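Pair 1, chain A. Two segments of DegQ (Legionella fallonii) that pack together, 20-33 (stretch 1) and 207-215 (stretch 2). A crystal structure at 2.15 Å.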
# COMPACT_ATOMS: atom_id res chain seq x y z
N SER A 20 -42.65 39.55 -13.61
CA SER A 20 -41.22 39.38 -13.68
C SER A 20 -40.63 40.09 -12.48
O SER A 20 -41.20 41.08 -12.02
CB SER A 20 -40.68 40.06 -14.93
OG SER A 20 -39.27 40.02 -14.94
N MET A 21 -39.48 39.65 -12.01
CA MET A 21 -38.78 40.43 -11.01
C MET A 21 -37.82 41.41 -11.67
O MET A 21 -37.21 42.22 -10.98
CB MET A 21 -38.05 39.52 -10.04
CG MET A 21 -38.93 38.90 -8.96
SD MET A 21 -39.28 40.03 -7.60
CE MET A 21 -37.68 40.71 -7.22
N ALA A 22 -37.66 41.34 -12.99
CA ALA A 22 -36.65 42.16 -13.70
C ALA A 22 -36.73 43.69 -13.55
O ALA A 22 -35.68 44.33 -13.54
CB ALA A 22 -36.65 41.82 -15.17
N PRO A 23 -37.94 44.27 -13.44
CA PRO A 23 -37.98 45.75 -13.32
C PRO A 23 -37.40 46.25 -11.96
O PRO A 23 -36.59 47.19 -11.92
CB PRO A 23 -39.48 46.09 -13.48
CG PRO A 23 -40.11 44.92 -14.12
CD PRO A 23 -39.29 43.72 -13.61
N VAL A 24 -37.75 45.55 -10.88
CA VAL A 24 -37.24 45.91 -9.60
C VAL A 24 -35.72 45.66 -9.56
O VAL A 24 -34.96 46.56 -9.17
CB VAL A 24 -37.94 45.28 -8.40
CG1 VAL A 24 -39.01 44.32 -8.79
CG2 VAL A 24 -36.93 44.64 -7.48
N LEU A 25 -35.28 44.49 -10.05
CA LEU A 25 -33.84 44.21 -10.05
C LEU A 25 -33.02 45.29 -10.80
O LEU A 25 -31.91 45.64 -10.37
CB LEU A 25 -33.47 42.80 -10.56
CG LEU A 25 -34.04 41.58 -9.80
CD1 LEU A 25 -33.34 40.21 -10.15
CD2 LEU A 25 -34.07 41.85 -8.31
N LYS A 26 -33.61 45.83 -11.86
CA LYS A 26 -32.95 46.83 -12.70
C LYS A 26 -32.62 48.07 -11.93
O LYS A 26 -31.56 48.60 -12.09
CB LYS A 26 -33.83 47.22 -13.92
CG LYS A 26 -33.07 47.91 -15.10
CD LYS A 26 -34.00 48.64 -16.13
CE LYS A 26 -35.02 47.67 -16.80
NZ LYS A 26 -36.11 48.31 -17.68
N ASN A 27 -33.52 48.53 -11.09
CA ASN A 27 -33.27 49.78 -10.36
C ASN A 27 -32.32 49.65 -9.17
O ASN A 27 -31.76 50.62 -8.76
CB ASN A 27 -34.60 50.41 -9.94
CG ASN A 27 -35.35 51.08 -11.11
OD1 ASN A 27 -36.58 51.22 -11.06
ND2 ASN A 27 -34.62 51.52 -12.15
N ILE A 28 -32.14 48.46 -8.62
CA ILE A 28 -31.28 48.27 -7.45
C ILE A 28 -29.89 47.74 -7.82
O ILE A 28 -28.94 47.87 -7.07
CB ILE A 28 -31.99 47.39 -6.42
CG1 ILE A 28 -32.15 45.95 -6.91
CG2 ILE A 28 -33.37 47.98 -6.15
CD1 ILE A 28 -32.34 44.89 -5.76
N MET A 29 -29.76 47.16 -9.00
CA MET A 29 -28.46 46.67 -9.47
C MET A 29 -27.30 47.64 -9.31
O MET A 29 -26.22 47.23 -8.98
CB MET A 29 -28.52 46.27 -10.94
CG MET A 29 -29.11 44.90 -11.23
SD MET A 29 -29.04 44.62 -13.06
CE MET A 29 -30.49 43.57 -13.38
N PRO A 30 -27.49 48.94 -9.59
CA PRO A 30 -26.31 49.79 -9.36
C PRO A 30 -25.78 49.81 -7.91
O PRO A 30 -24.68 50.32 -7.67
CB PRO A 30 -26.75 51.16 -9.80
CG PRO A 30 -27.99 50.94 -10.66
CD PRO A 30 -28.61 49.67 -10.22
N ALA A 31 -26.51 49.24 -6.95
CA ALA A 31 -26.07 49.28 -5.57
C ALA A 31 -25.14 48.12 -5.26
O ALA A 31 -24.47 48.13 -4.24
CB ALA A 31 -27.27 49.28 -4.65
N ILE A 32 -25.12 47.11 -6.13
CA ILE A 32 -24.44 45.85 -5.88
C ILE A 32 -23.08 45.88 -6.59
O ILE A 32 -23.03 46.11 -7.80
CB ILE A 32 -25.16 44.71 -6.49
CG1 ILE A 32 -26.67 44.76 -6.11
CG2 ILE A 32 -24.56 43.33 -6.01
CD1 ILE A 32 -26.95 44.88 -4.64
N VAL A 33 -22.00 45.67 -5.85
CA VAL A 33 -20.67 45.86 -6.38
C VAL A 33 -19.92 44.56 -6.26
O VAL A 33 -20.29 43.66 -5.48
CB VAL A 33 -19.89 46.82 -5.57
CG1 VAL A 33 -20.61 48.19 -5.40
CG2 VAL A 33 -19.53 46.19 -4.23
N GLY A 207 -23.45 40.06 -1.06
CA GLY A 207 -24.41 40.80 -1.88
C GLY A 207 -25.73 40.91 -1.14
O GLY A 207 -25.80 40.62 0.06
N ALA A 208 -26.78 41.26 -1.86
CA ALA A 208 -28.04 41.73 -1.33
C ALA A 208 -29.06 40.60 -1.40
O ALA A 208 -29.15 39.90 -2.39
CB ALA A 208 -28.52 42.89 -2.19
N LEU A 209 -29.81 40.37 -0.32
CA LEU A 209 -31.02 39.57 -0.38
C LEU A 209 -32.10 40.61 -0.41
O LEU A 209 -32.14 41.44 0.49
CB LEU A 209 -31.16 38.69 0.89
CG LEU A 209 -31.81 37.30 0.80
CD1 LEU A 209 -32.73 36.97 2.00
CD2 LEU A 209 -32.43 36.91 -0.56
N VAL A 210 -32.99 40.58 -1.40
CA VAL A 210 -34.01 41.59 -1.41
C VAL A 210 -35.35 40.96 -1.42
O VAL A 210 -35.51 39.85 -1.91
CB VAL A 210 -33.87 42.57 -2.59
CG1 VAL A 210 -32.51 43.27 -2.55
CG2 VAL A 210 -34.15 41.91 -3.96
N ASN A 211 -36.35 41.67 -0.92
CA ASN A 211 -37.74 41.20 -0.97
C ASN A 211 -38.32 41.57 -2.32
O ASN A 211 -37.63 42.16 -3.15
CB ASN A 211 -38.59 41.77 0.15
CG ASN A 211 -38.73 43.29 0.08
OD1 ASN A 211 -38.58 43.88 -0.99
ND2 ASN A 211 -38.95 43.92 1.22
N ALA A 212 -39.58 41.21 -2.51
CA ALA A 212 -40.24 41.32 -3.78
C ALA A 212 -40.49 42.75 -4.20
O ALA A 212 -40.67 43.00 -5.37
CB ALA A 212 -41.59 40.54 -3.73
N LYS A 213 -40.49 43.69 -3.26
CA LYS A 213 -40.54 45.11 -3.62
C LYS A 213 -39.14 45.65 -3.81
O LYS A 213 -38.98 46.85 -3.98
CB LYS A 213 -41.24 45.97 -2.54
CG LYS A 213 -42.59 45.42 -2.02
CD LYS A 213 -42.83 45.74 -0.53
CE LYS A 213 -43.61 47.06 -0.33
NZ LYS A 213 -44.97 46.98 -0.96
N GLY A 214 -38.11 44.80 -3.77
CA GLY A 214 -36.74 45.26 -4.05
C GLY A 214 -36.00 45.96 -2.91
O GLY A 214 -34.97 46.59 -3.10
N GLU A 215 -36.51 45.79 -1.70
CA GLU A 215 -35.89 46.37 -0.49
C GLU A 215 -34.84 45.44 0.08
O GLU A 215 -35.06 44.18 0.11
CB GLU A 215 -36.94 46.54 0.58
CG GLU A 215 -38.13 47.25 0.06
CD GLU A 215 -39.19 47.49 1.11
OE1 GLU A 215 -39.34 46.66 2.06
OE2 GLU A 215 -39.88 48.52 0.97

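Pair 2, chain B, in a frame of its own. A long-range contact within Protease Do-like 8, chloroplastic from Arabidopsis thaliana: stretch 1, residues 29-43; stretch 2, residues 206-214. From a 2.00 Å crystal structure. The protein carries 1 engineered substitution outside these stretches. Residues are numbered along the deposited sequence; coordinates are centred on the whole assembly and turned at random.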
# COMPACT_ATOMS: atom_id res chain seq x y z
N GLY B 29 -33.24 -19.01 16.14
CA GLY B 29 -34.37 -18.47 16.88
C GLY B 29 -33.99 -17.71 18.15
O GLY B 29 -34.48 -16.60 18.38
N ARG B 30 -33.13 -18.31 18.98
CA ARG B 30 -32.66 -17.66 20.21
C ARG B 30 -31.92 -16.37 19.89
O ARG B 30 -32.11 -15.35 20.55
CB ARG B 30 -31.68 -18.55 20.98
CG ARG B 30 -32.23 -19.85 21.52
CD ARG B 30 -31.29 -20.46 22.58
NE ARG B 30 -29.99 -20.90 22.06
CZ ARG B 30 -28.85 -20.21 22.15
NH1 ARG B 30 -27.73 -20.70 21.65
NH2 ARG B 30 -28.84 -19.02 22.74
N ILE B 31 -31.03 -16.44 18.91
CA ILE B 31 -30.22 -15.30 18.53
C ILE B 31 -31.12 -14.14 18.12
O ILE B 31 -30.91 -13.01 18.56
CB ILE B 31 -29.29 -15.63 17.36
CG1 ILE B 31 -28.30 -16.72 17.75
CG2 ILE B 31 -28.51 -14.39 16.93
CD1 ILE B 31 -27.28 -17.01 16.65
N VAL B 32 -32.10 -14.43 17.28
CA VAL B 32 -33.06 -13.41 16.85
C VAL B 32 -33.78 -12.73 18.02
O VAL B 32 -33.91 -11.50 18.04
CB VAL B 32 -34.06 -13.97 15.81
CG1 VAL B 32 -35.30 -13.07 15.71
CG2 VAL B 32 -33.38 -14.11 14.44
N GLN B 33 -34.22 -13.52 18.99
CA GLN B 33 -34.95 -12.95 20.13
C GLN B 33 -34.02 -12.17 21.07
O GLN B 33 -34.36 -11.08 21.53
CB GLN B 33 -35.73 -14.04 20.89
N LEU B 34 -32.84 -12.72 21.36
CA LEU B 34 -31.85 -12.00 22.16
C LEU B 34 -31.48 -10.65 21.56
O LEU B 34 -31.39 -9.64 22.27
CB LEU B 34 -30.57 -12.81 22.29
CG LEU B 34 -30.48 -13.75 23.49
CD1 LEU B 34 -29.06 -14.31 23.56
CD2 LEU B 34 -30.85 -13.03 24.78
N PHE B 35 -31.25 -10.65 20.26
CA PHE B 35 -30.93 -9.40 19.56
C PHE B 35 -32.06 -8.38 19.71
O PHE B 35 -31.82 -7.26 20.14
CB PHE B 35 -30.68 -9.66 18.07
CG PHE B 35 -30.55 -8.40 17.26
CD1 PHE B 35 -29.37 -7.68 17.25
CD2 PHE B 35 -31.62 -7.94 16.51
CE1 PHE B 35 -29.25 -6.50 16.48
CE2 PHE B 35 -31.51 -6.77 15.75
CZ PHE B 35 -30.33 -6.06 15.74
N GLU B 36 -33.27 -8.77 19.34
CA GLU B 36 -34.39 -7.84 19.38
C GLU B 36 -34.57 -7.30 20.79
O GLU B 36 -34.75 -6.09 20.99
CB GLU B 36 -35.66 -8.51 18.89
N LYS B 37 -34.52 -8.20 21.76
CA LYS B 37 -34.66 -7.84 23.16
C LYS B 37 -33.61 -6.81 23.58
O LYS B 37 -33.90 -5.88 24.34
CB LYS B 37 -34.55 -9.11 24.02
CG LYS B 37 -34.56 -8.87 25.51
CD LYS B 37 -34.64 -10.20 26.26
CE LYS B 37 -34.63 -9.98 27.77
NZ LYS B 37 -33.44 -9.20 28.19
N ASN B 38 -32.39 -6.96 23.06
CA ASN B 38 -31.29 -6.09 23.50
C ASN B 38 -31.05 -4.82 22.68
O ASN B 38 -30.26 -3.96 23.08
CB ASN B 38 -30.00 -6.91 23.66
CG ASN B 38 -30.04 -7.78 24.90
OD1 ASN B 38 -29.80 -7.30 26.01
ND2 ASN B 38 -30.39 -9.05 24.73
N THR B 39 -31.73 -4.70 21.54
CA THR B 39 -31.64 -3.46 20.77
C THR B 39 -31.85 -2.25 21.67
O THR B 39 -31.12 -1.26 21.57
CB THR B 39 -32.65 -3.43 19.61
OG1 THR B 39 -33.93 -3.81 20.11
CG2 THR B 39 -32.23 -4.40 18.51
N TYR B 40 -32.83 -2.33 22.57
CA TYR B 40 -33.20 -1.16 23.40
C TYR B 40 -32.10 -0.65 24.30
O TYR B 40 -32.06 0.54 24.63
CB TYR B 40 -34.45 -1.46 24.23
CG TYR B 40 -35.57 -1.90 23.36
CD1 TYR B 40 -35.75 -3.24 23.06
CD2 TYR B 40 -36.43 -0.98 22.78
CE1 TYR B 40 -36.77 -3.65 22.23
CE2 TYR B 40 -37.45 -1.37 21.95
CZ TYR B 40 -37.62 -2.71 21.68
OH TYR B 40 -38.63 -3.12 20.85
N SER B 41 -31.21 -1.54 24.71
CA SER B 41 -30.14 -1.20 25.64
C SER B 41 -28.90 -0.68 24.91
O SER B 41 -27.94 -0.22 25.54
CB SER B 41 -29.74 -2.42 26.45
OG SER B 41 -30.85 -2.99 27.11
N VAL B 42 -28.91 -0.80 23.60
CA VAL B 42 -27.75 -0.42 22.80
C VAL B 42 -28.04 0.92 22.12
O VAL B 42 -28.88 1.01 21.21
CB VAL B 42 -27.39 -1.50 21.77
CG1 VAL B 42 -26.12 -1.11 21.05
CG2 VAL B 42 -27.19 -2.84 22.47
N VAL B 43 -27.36 1.96 22.59
CA VAL B 43 -27.63 3.32 22.11
C VAL B 43 -26.64 3.71 21.02
O VAL B 43 -25.63 3.03 20.81
CB VAL B 43 -27.58 4.37 23.24
CG1 VAL B 43 -28.58 4.05 24.33
CG2 VAL B 43 -26.17 4.50 23.81
N GLY B 206 -20.38 -0.94 21.63
CA GLY B 206 -21.56 -1.73 21.92
C GLY B 206 -21.23 -2.95 22.76
O GLY B 206 -20.06 -3.20 23.08
N PRO B 207 -22.26 -3.70 23.16
CA PRO B 207 -22.05 -4.82 24.08
C PRO B 207 -21.68 -6.08 23.33
O PRO B 207 -22.19 -6.32 22.23
CB PRO B 207 -23.44 -5.02 24.68
CG PRO B 207 -24.37 -4.68 23.52
CD PRO B 207 -23.68 -3.54 22.79
N LEU B 208 -20.82 -6.87 23.96
CA LEU B 208 -20.66 -8.27 23.61
C LEU B 208 -21.51 -9.07 24.59
O LEU B 208 -21.32 -8.96 25.80
CB LEU B 208 -19.19 -8.68 23.75
CG LEU B 208 -18.88 -10.09 23.27
CD1 LEU B 208 -19.10 -10.14 21.75
CD2 LEU B 208 -17.45 -10.49 23.62
N LEU B 209 -22.44 -9.88 24.08
CA LEU B 209 -23.32 -10.64 24.97
C LEU B 209 -23.02 -12.15 24.94
O LEU B 209 -22.56 -12.68 23.92
CB LEU B 209 -24.79 -10.41 24.61
CG LEU B 209 -25.29 -8.96 24.58
CD1 LEU B 209 -26.76 -8.98 24.19
CD2 LEU B 209 -25.11 -8.29 25.96
N ASP B 210 -23.28 -12.83 26.05
CA ASP B 210 -23.24 -14.30 26.04
C ASP B 210 -24.58 -14.88 25.54
O ASP B 210 -25.50 -14.12 25.17
CB ASP B 210 -22.79 -14.91 27.40
CG ASP B 210 -23.78 -14.63 28.54
OD1 ASP B 210 -24.94 -14.27 28.28
OD2 ASP B 210 -23.39 -14.82 29.71
N SER B 211 -24.68 -16.21 25.52
CA SER B 211 -25.88 -16.86 25.00
C SER B 211 -27.09 -16.61 25.88
O SER B 211 -28.22 -16.90 25.47
CB SER B 211 -25.66 -18.37 24.84
OG SER B 211 -25.32 -18.97 26.08
N LYS B 212 -26.88 -16.11 27.09
CA LYS B 212 -28.01 -15.79 27.96
C LYS B 212 -28.37 -14.31 27.84
O LYS B 212 -29.29 -13.83 28.49
CB LYS B 212 -27.71 -16.15 29.41
CG LYS B 212 -28.25 -17.50 29.82
CD LYS B 212 -27.16 -18.56 29.83
CE LYS B 212 -26.31 -18.45 31.09
NZ LYS B 212 -24.89 -18.83 30.80
N GLY B 213 -27.62 -13.59 27.02
CA GLY B 213 -27.87 -12.19 26.80
C GLY B 213 -27.29 -11.29 27.88
O GLY B 213 -27.64 -10.13 27.95
N ASN B 214 -26.42 -11.84 28.73
CA ASN B 214 -25.70 -11.01 29.68
C ASN B 214 -24.54 -10.30 29.04
O ASN B 214 -23.82 -10.88 28.20
CB ASN B 214 -25.18 -11.84 30.85
CG ASN B 214 -26.28 -12.46 31.66
OD1 ASN B 214 -27.36 -11.89 31.81
ND2 ASN B 214 -26.03 -13.66 32.17
O HOH W 1 -30.83 -10.27 27.41
O HOH W 2 -28.69 -7.46 28.55

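The sharpest difference between the two pairs lies at one position of the helix, I28(A) in pair 1 and N38(B) in pair 2, where an apolar contact gives way to a hydrated polar one. In pair 1, I28(A) packs against the strand, its CD1 3.6 Å from V210(A) CG1, and its CG2 lies 3.7 Å from G214(A) O, a carbonyl it cannot hydrogen bond. In pair 2, N38(B) occupies nearly the same space, and its CG still approaches L209(B) CD1 at 3.6 Å, but its amide serves two further purposes. ND2 donates to the helix carbonyl L34(B) O at 2.7 Å, and two waters connect the side chain to G213(B) O. Water 1 accepts from N38(B) ND2 (3.0 Å) and from K37(B) NZ (2.9 Å) and donates to G213(B) O (3.2 Å); water 2 donates to N38(B) OD1 (2.8 Å) and to G213(B) O (2.9 Å). Neither pair has a direct hydrogen bond between its stretches, so in pair 2 these waters carry the polar link.

The framework beneath is common: 14 central residues superpose with an RMSD of 0.6 Å. In each pair a helix and the start of a following strand pack on a second strand that runs into a type I turn, N211(A) to G214(A) or D210(B) to G213(B). The first turn residue organises the loop through OD1, which accepts from E215(A) N in pair 1 and from N214(B) N in pair 2, both at 2.9 Å.

The matched glycines G214(A) and G213(B) have positive phi and let the helix come close. V24(A) CG2 reaches G214(A) CA at 3.5 Å, and L34(B) CD2 reaches G213(B) CA at 3.7 Å; a CB on either glycine would clash with that methyl. The longer leucine also brings CD1 to 3.3 Å from S211(B) O, whereas V24(A) CG1 stays 4.0 Å from A212(A) O.

Near A212(A) O, M21(A) adds SD at 4.0 Å. Its counterpart I31(B) makes no contact, and the equivalent carbonyl is approached instead by R30(B), whose NH2 lies 3.5 Å from S211(B) O.

At the other end, the balance of bulk shifts between partners. The long I32(A) extends CD1 to within 3.5 Å of the small A208(A) CB; in pair 2 the shorter V42(B) meets a proline ring, with CG2 3.5 Å from P207(B) CG. Despite these exchanges, the buried areas are similar, 345 Å² in pair 1 and 337 Å² in pair 2.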